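PDB 1VKF: glycerol uptake operon antiterminator-related protein from Thermotoga maritima, which is of unknown biochemical function but belongs to the glycerol-3-phosphate responsive antiterminator family, whose members probably regulate transcription of glycerol-uptake genes. Local coordinates for residues A[105-117]-A[129-143]. Numbering follows the deposited sequence.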
loop_
_atom_site.group_PDB
_atom_site.type_symbol
_atom_site.label_atom_id
_atom_site.label_comp_id
_atom_site.label_asym_id
_atom_site.label_seq_id
_atom_site.Cartn_x
_atom_site.Cartn_y
_atom_site.Cartn_z
ATOM N N ALA A 105 -6.109 -6.516 2.087
ATOM C CA ALA A 105 -4.670 -6.560 2.219
ATOM C C ALA A 105 -3.988 -6.281 0.882
ATOM O O ALA A 105 -4.510 -6.694 -0.177
ATOM C CB ALA A 105 -4.221 -7.898 2.770
ATOM N N VAL A 106 -2.862 -5.567 0.967
ATOM C CA VAL A 106 -2.018 -5.319 -0.160
ATOM C C VAL A 106 -0.658 -5.953 0.112
ATOM O O VAL A 106 -0.062 -5.691 1.147
ATOM C CB VAL A 106 -1.843 -3.811 -0.410
ATOM C CG1 VAL A 106 -0.964 -3.577 -1.588
ATOM C CG2 VAL A 106 -3.217 -3.180 -0.651
ATOM N N LEU A 107 -0.152 -6.736 -0.845
ATOM C CA LEU A 107 1.154 -7.364 -0.730
ATOM C C LEU A 107 2.161 -6.540 -1.497
ATOM O O LEU A 107 1.968 -6.277 -2.688
ATOM C CB LEU A 107 1.163 -8.789 -1.264
ATOM C CG LEU A 107 2.518 -9.525 -1.092
ATOM C CD1 LEU A 107 2.826 -9.855 0.333
ATOM C CD2 LEU A 107 2.504 -10.809 -1.927
ATOM N N ARG A 108 3.212 -6.120 -0.806
ATOM C CA ARG A 108 4.341 -5.431 -1.444
ATOM C C ARG A 108 5.201 -6.413 -2.238
ATOM O O ARG A 108 5.308 -7.596 -1.887
ATOM C CB ARG A 108 5.205 -4.732 -0.425
ATOM C CG ARG A 108 4.554 -3.600 0.346
ATOM C CD ARG A 108 5.554 -2.833 1.240
ATOM N NE ARG A 108 5.511 -1.425 0.907
ATOM C CZ ARG A 108 6.548 -0.599 0.801
ATOM N NH1 ARG A 108 7.772 -1.007 1.052
ATOM N NH2 ARG A 108 6.329 0.678 0.459
ATOM N N PHE A 109 5.812 -5.899 -3.314
ATOM C CA PHE A 109 6.534 -6.681 -4.304
ATOM C C PHE A 109 7.747 -5.807 -4.702
ATOM O O PHE A 109 7.591 -4.730 -5.282
ATOM C CB PHE A 109 5.563 -6.933 -5.457
ATOM C CG PHE A 109 6.096 -7.754 -6.608
ATOM C CD1 PHE A 109 7.439 -7.872 -6.889
ATOM C CD2 PHE A 109 5.205 -8.446 -7.397
ATOM C CE1 PHE A 109 7.872 -8.652 -7.940
ATOM C CE2 PHE A 109 5.636 -9.245 -8.457
ATOM C CZ PHE A 109 6.964 -9.332 -8.726
ATOM N N PHE A 110 8.971 -6.256 -4.352
ATOM C CA PHE A 110 10.170 -5.518 -4.661
ATOM C C PHE A 110 10.693 -6.066 -6.027
ATOM O O PHE A 110 11.284 -7.164 -6.089
ATOM C CB PHE A 110 11.236 -5.761 -3.583
ATOM C CG PHE A 110 10.901 -5.221 -2.210
ATOM C CD1 PHE A 110 9.953 -4.221 -2.011
ATOM C CD2 PHE A 110 11.611 -5.693 -1.098
ATOM C CE1 PHE A 110 9.694 -3.734 -0.722
ATOM C CE2 PHE A 110 11.338 -5.198 0.179
ATOM C CZ PHE A 110 10.383 -4.237 0.354
ATOM N N ALA A 111 10.470 -5.309 -7.096
ATOM C CA ALA A 111 10.748 -5.760 -8.473
ATOM C C ALA A 111 12.189 -5.353 -8.859
ATOM O O ALA A 111 12.436 -4.365 -9.578
ATOM C CB ALA A 111 9.695 -5.216 -9.423
ATOM N N LEU A 112 13.142 -6.137 -8.327
ATOM C CA LEU A 112 14.544 -5.783 -8.359
ATOM C C LEU A 112 15.274 -6.331 -9.596
ATOM O O LEU A 112 16.169 -5.683 -10.098
ATOM C CB LEU A 112 15.209 -6.281 -7.072
ATOM C CG LEU A 112 14.762 -5.530 -5.794
ATOM C CD1 LEU A 112 15.100 -6.310 -4.532
ATOM C CD2 LEU A 112 15.401 -4.160 -5.819
ATOM N N ASP A 113 14.886 -7.517 -10.049
ATOM C CA ASP A 113 15.497 -8.141 -11.187
ATOM C C ASP A 113 14.572 -9.224 -11.694
ATOM O O ASP A 113 13.518 -9.438 -11.131
ATOM C CB ASP A 113 16.901 -8.650 -10.833
ATOM C CG ASP A 113 16.957 -9.589 -9.679
ATOM O OD1 ASP A 113 16.071 -10.457 -9.502
ATOM O OD2 ASP A 113 17.985 -9.589 -8.938
ATOM N N SER A 114 14.937 -9.863 -12.781
ATOM C CA SER A 114 14.058 -10.825 -13.428
ATOM C C SER A 114 13.683 -11.987 -12.538
ATOM O O SER A 114 12.541 -12.459 -12.567
ATOM C CB SER A 114 14.699 -11.349 -14.718
ATOM O OG SER A 114 15.871 -12.099 -14.400
ATOM N N LYS A 115 14.634 -12.480 -11.761
ATOM C CA LYS A 115 14.359 -13.630 -10.891
ATOM C C LYS A 115 13.422 -13.226 -9.731
ATOM O O LYS A 115 12.555 -13.996 -9.339
ATOM C CB LYS A 115 15.660 -14.228 -10.382
ATOM C CG LYS A 115 16.527 -14.826 -11.474
ATOM C CD LYS A 115 15.776 -15.810 -12.414
ATOM C CE LYS A 115 16.752 -16.579 -13.334
ATOM N NZ LYS A 115 16.107 -17.115 -14.558
ATOM N N ALA A 116 13.582 -12.010 -9.220
ATOM C CA ALA A 116 12.706 -11.509 -8.147
ATOM C C ALA A 116 11.293 -11.398 -8.672
ATOM O O ALA A 116 10.348 -11.750 -7.981
ATOM C CB ALA A 116 13.187 -10.165 -7.637
ATOM N N VAL A 117 11.153 -10.940 -9.923
ATOM C CA VAL A 117 9.844 -10.820 -10.534
ATOM C C VAL A 117 9.213 -12.203 -10.784
ATOM O O VAL A 117 8.025 -12.411 -10.492
ATOM C CB VAL A 117 9.904 -9.964 -11.802
ATOM C CG1 VAL A 117 8.560 -9.979 -12.590
ATOM C CG2 VAL A 117 10.237 -8.533 -11.433
ATOM N N VAL A 129 -3.249 -13.384 -4.850
ATOM C CA VAL A 129 -3.138 -11.974 -4.495
ATOM C C VAL A 129 -3.815 -11.082 -5.535
ATOM O O VAL A 129 -3.402 -11.040 -6.687
ATOM C CB VAL A 129 -1.680 -11.577 -4.362
ATOM C CG1 VAL A 129 -1.565 -10.106 -4.064
ATOM C CG2 VAL A 129 -0.983 -12.441 -3.317
ATOM N N ASP A 130 -4.841 -10.352 -5.121
ATOM C CA ASP A 130 -5.612 -9.519 -6.039
ATOM C C ASP A 130 -4.939 -8.148 -6.252
ATOM O O ASP A 130 -5.052 -7.574 -7.310
ATOM C CB ASP A 130 -7.000 -9.246 -5.458
ATOM C CG ASP A 130 -7.740 -10.516 -5.065
ATOM O OD1 ASP A 130 -7.849 -11.422 -5.922
ATOM O OD2 ASP A 130 -8.237 -10.683 -3.915
ATOM N N VAL A 131 -4.329 -7.640 -5.186
ATOM C CA VAL A 131 -3.773 -6.263 -5.125
ATOM C C VAL A 131 -2.313 -6.270 -4.662
ATOM O O VAL A 131 -1.962 -6.739 -3.572
ATOM C CB VAL A 131 -4.590 -5.324 -4.213
ATOM C CG1 VAL A 131 -4.050 -3.877 -4.276
ATOM C CG2 VAL A 131 -6.071 -5.350 -4.620
ATOM N N VAL A 132 -1.454 -5.790 -5.543
ATOM C CA VAL A 132 -0.027 -5.824 -5.310
ATOM C C VAL A 132 0.528 -4.403 -5.438
ATOM O O VAL A 132 0.138 -3.697 -6.361
ATOM C CB VAL A 132 0.702 -6.716 -6.374
ATOM C CG1 VAL A 132 2.157 -6.766 -6.056
ATOM C CG2 VAL A 132 0.135 -8.105 -6.412
ATOM N N GLU A 133 1.417 -4.013 -4.538
ATOM C CA GLU A 133 2.189 -2.776 -4.639
ATOM C C GLU A 133 3.601 -3.082 -5.101
ATOM O O GLU A 133 4.364 -3.755 -4.408
ATOM C CB GLU A 133 2.197 -2.011 -3.329
ATOM C CG GLU A 133 2.894 -0.635 -3.414
ATOM C CD GLU A 133 2.894 0.082 -2.085
ATOM O OE1 GLU A 133 3.535 -0.430 -1.164
ATOM O OE2 GLU A 133 2.288 1.159 -2.009
ATOM N N VAL A 134 3.929 -2.573 -6.266
ATOM C CA VAL A 134 5.238 -2.845 -6.897
ATOM C C VAL A 134 6.147 -1.658 -6.727
ATOM O O VAL A 134 5.804 -0.531 -7.089
ATOM C CB VAL A 134 5.091 -3.172 -8.367
ATOM C CG1 VAL A 134 6.472 -3.344 -9.004
ATOM C CG2 VAL A 134 4.213 -4.407 -8.561
ATOM N N LEU A 135 7.349 -1.928 -6.224
ATOM C CA LEU A 135 8.382 -0.921 -6.028
ATOM C C LEU A 135 9.687 -1.321 -6.758
ATOM O O LEU A 135 9.995 -2.518 -6.823
ATOM C CB LEU A 135 8.702 -0.735 -4.556
ATOM C CG LEU A 135 7.527 -0.401 -3.609
ATOM C CD1 LEU A 135 6.972 -1.620 -2.975
ATOM C CD2 LEU A 135 8.067 0.584 -2.570
ATOM N N PRO A 136 10.435 -0.353 -7.289
ATOM C CA PRO A 136 10.033 1.063 -7.389
ATOM C C PRO A 136 9.018 1.255 -8.528
ATOM O O PRO A 136 8.725 0.344 -9.333
ATOM C CB PRO A 136 11.340 1.772 -7.731
ATOM C CG PRO A 136 12.115 0.716 -8.567
ATOM C CD PRO A 136 11.734 -0.579 -7.940
ATOM N N GLY A 137 8.449 2.450 -8.629
ATOM C CA GLY A 137 7.351 2.676 -9.521
ATOM C C GLY A 137 7.654 2.519 -11.017
ATOM O O GLY A 137 6.787 2.076 -11.764
ATOM N N ALA A 138 8.897 2.820 -11.387
ATOM C CA ALA A 138 9.347 2.829 -12.776
ATOM C C ALA A 138 9.162 1.460 -13.425
ATOM O O ALA A 138 8.992 1.370 -14.636
ATOM C CB ALA A 138 10.786 3.311 -12.877
ATOM N N VAL A 139 9.308 0.389 -12.649
ATOM C CA VAL A 139 9.164 -0.978 -13.178
ATOM C C VAL A 139 7.809 -1.592 -12.925
ATOM O O VAL A 139 7.553 -2.708 -13.360
ATOM C CB VAL A 139 10.306 -1.910 -12.693
ATOM C CG1 VAL A 139 11.682 -1.293 -13.103
ATOM C CG2 VAL A 139 10.243 -2.096 -11.185
ATOM N N ALA A 140 6.883 -0.855 -12.282
ATOM C CA ALA A 140 5.525 -1.377 -12.079
ATOM C C ALA A 140 4.792 -1.742 -13.379
ATOM O O ALA A 140 4.152 -2.772 -13.428
ATOM C CB ALA A 140 4.676 -0.456 -11.215
ATOM N N PRO A 141 4.869 -0.925 -14.428
ATOM C CA PRO A 141 4.210 -1.271 -15.698
ATOM C C PRO A 141 4.667 -2.598 -16.281
ATOM O O PRO A 141 3.821 -3.387 -16.716
ATOM C CB PRO A 141 4.580 -0.108 -16.600
ATOM C CG PRO A 141 4.713 1.055 -15.626
ATOM C CD PRO A 141 5.442 0.431 -14.460
ATOM N N LYS A 142 5.967 -2.855 -16.215
ATOM C CA LYS A 142 6.554 -4.101 -16.699
ATOM C C LYS A 142 5.975 -5.267 -15.974
ATOM O O LYS A 142 5.686 -6.298 -16.585
ATOM C CB LYS A 142 8.055 -4.160 -16.401
ATOM C CG LYS A 142 8.891 -3.297 -17.162
ATOM C CD LYS A 142 10.296 -3.922 -17.263
ATOM C CE LYS A 142 10.917 -3.557 -18.582
ATOM N NZ LYS A 142 12.359 -3.404 -18.441
ATOM N N VAL A 143 5.889 -5.145 -14.653
ATOM C CA VAL A 143 5.354 -6.206 -13.822
ATOM C C VAL A 143 3.856 -6.375 -14.083
ATOM O O VAL A 143 3.375 -7.508 -14.226
ATOM C CB VAL A 143 5.645 -5.947 -12.334
ATOM C CG1 VAL A 143 4.968 -6.945 -11.473
ATOM C CG2 VAL A 143 7.160 -5.962 -12.113
HETATM O O HOH W 1 -4.331 -8.088 -2.358
#
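L135 lies over one face of the R108 guanidinium, its CD1 3.9 Å above the plane, while the carboxylate of E133 comes in obliquely, the two charged planes turned 76° apart. R108 and E133 run side by side and form a salt bridge, but the R108 NE to E133 OE1 hydrogen bond (3.0 Å) is weak, bent to 132°. The bend at chi3 (125°) turns the guanidinium across L135. The same CD1 also meets the edge of the F110 ring, near its plane, so one leucine methyl packs against both flat groups. On the other side of the sheet, V132 CG1 sits at the edge of the F109 ring, 3.7 Å from F109 CD2, and V143 CG1 touches F109 CE2 obliquely. Just past the strand end, A111 CB packs among V134, V139 and V143, closest to V139 CG2 at 3.6 Å. Between the two faces the backbones pair in parallel register from L107–V132 to F110–L135. L107 O receives E133 N, F109 O receives L135 N, and L135 O receives A111 N at 2.8 Å; F109 N to E133 O is weak. Ahead of the first rung, a water donates to A105 O and accepts from V131 N. Helix 114-127 connects the strands in a beta-alpha-beta crossover of the TIM-barrel-like fold, its I124 covering F109, V129 and V132. R108 and E133 point to the inner side, where a citrate, probably from the crystallisation liquor, lies beside R108 and may mark an anion-accepting pocket. Strands 86-89 and 151-155 continue the barrel wall on either side of the pair.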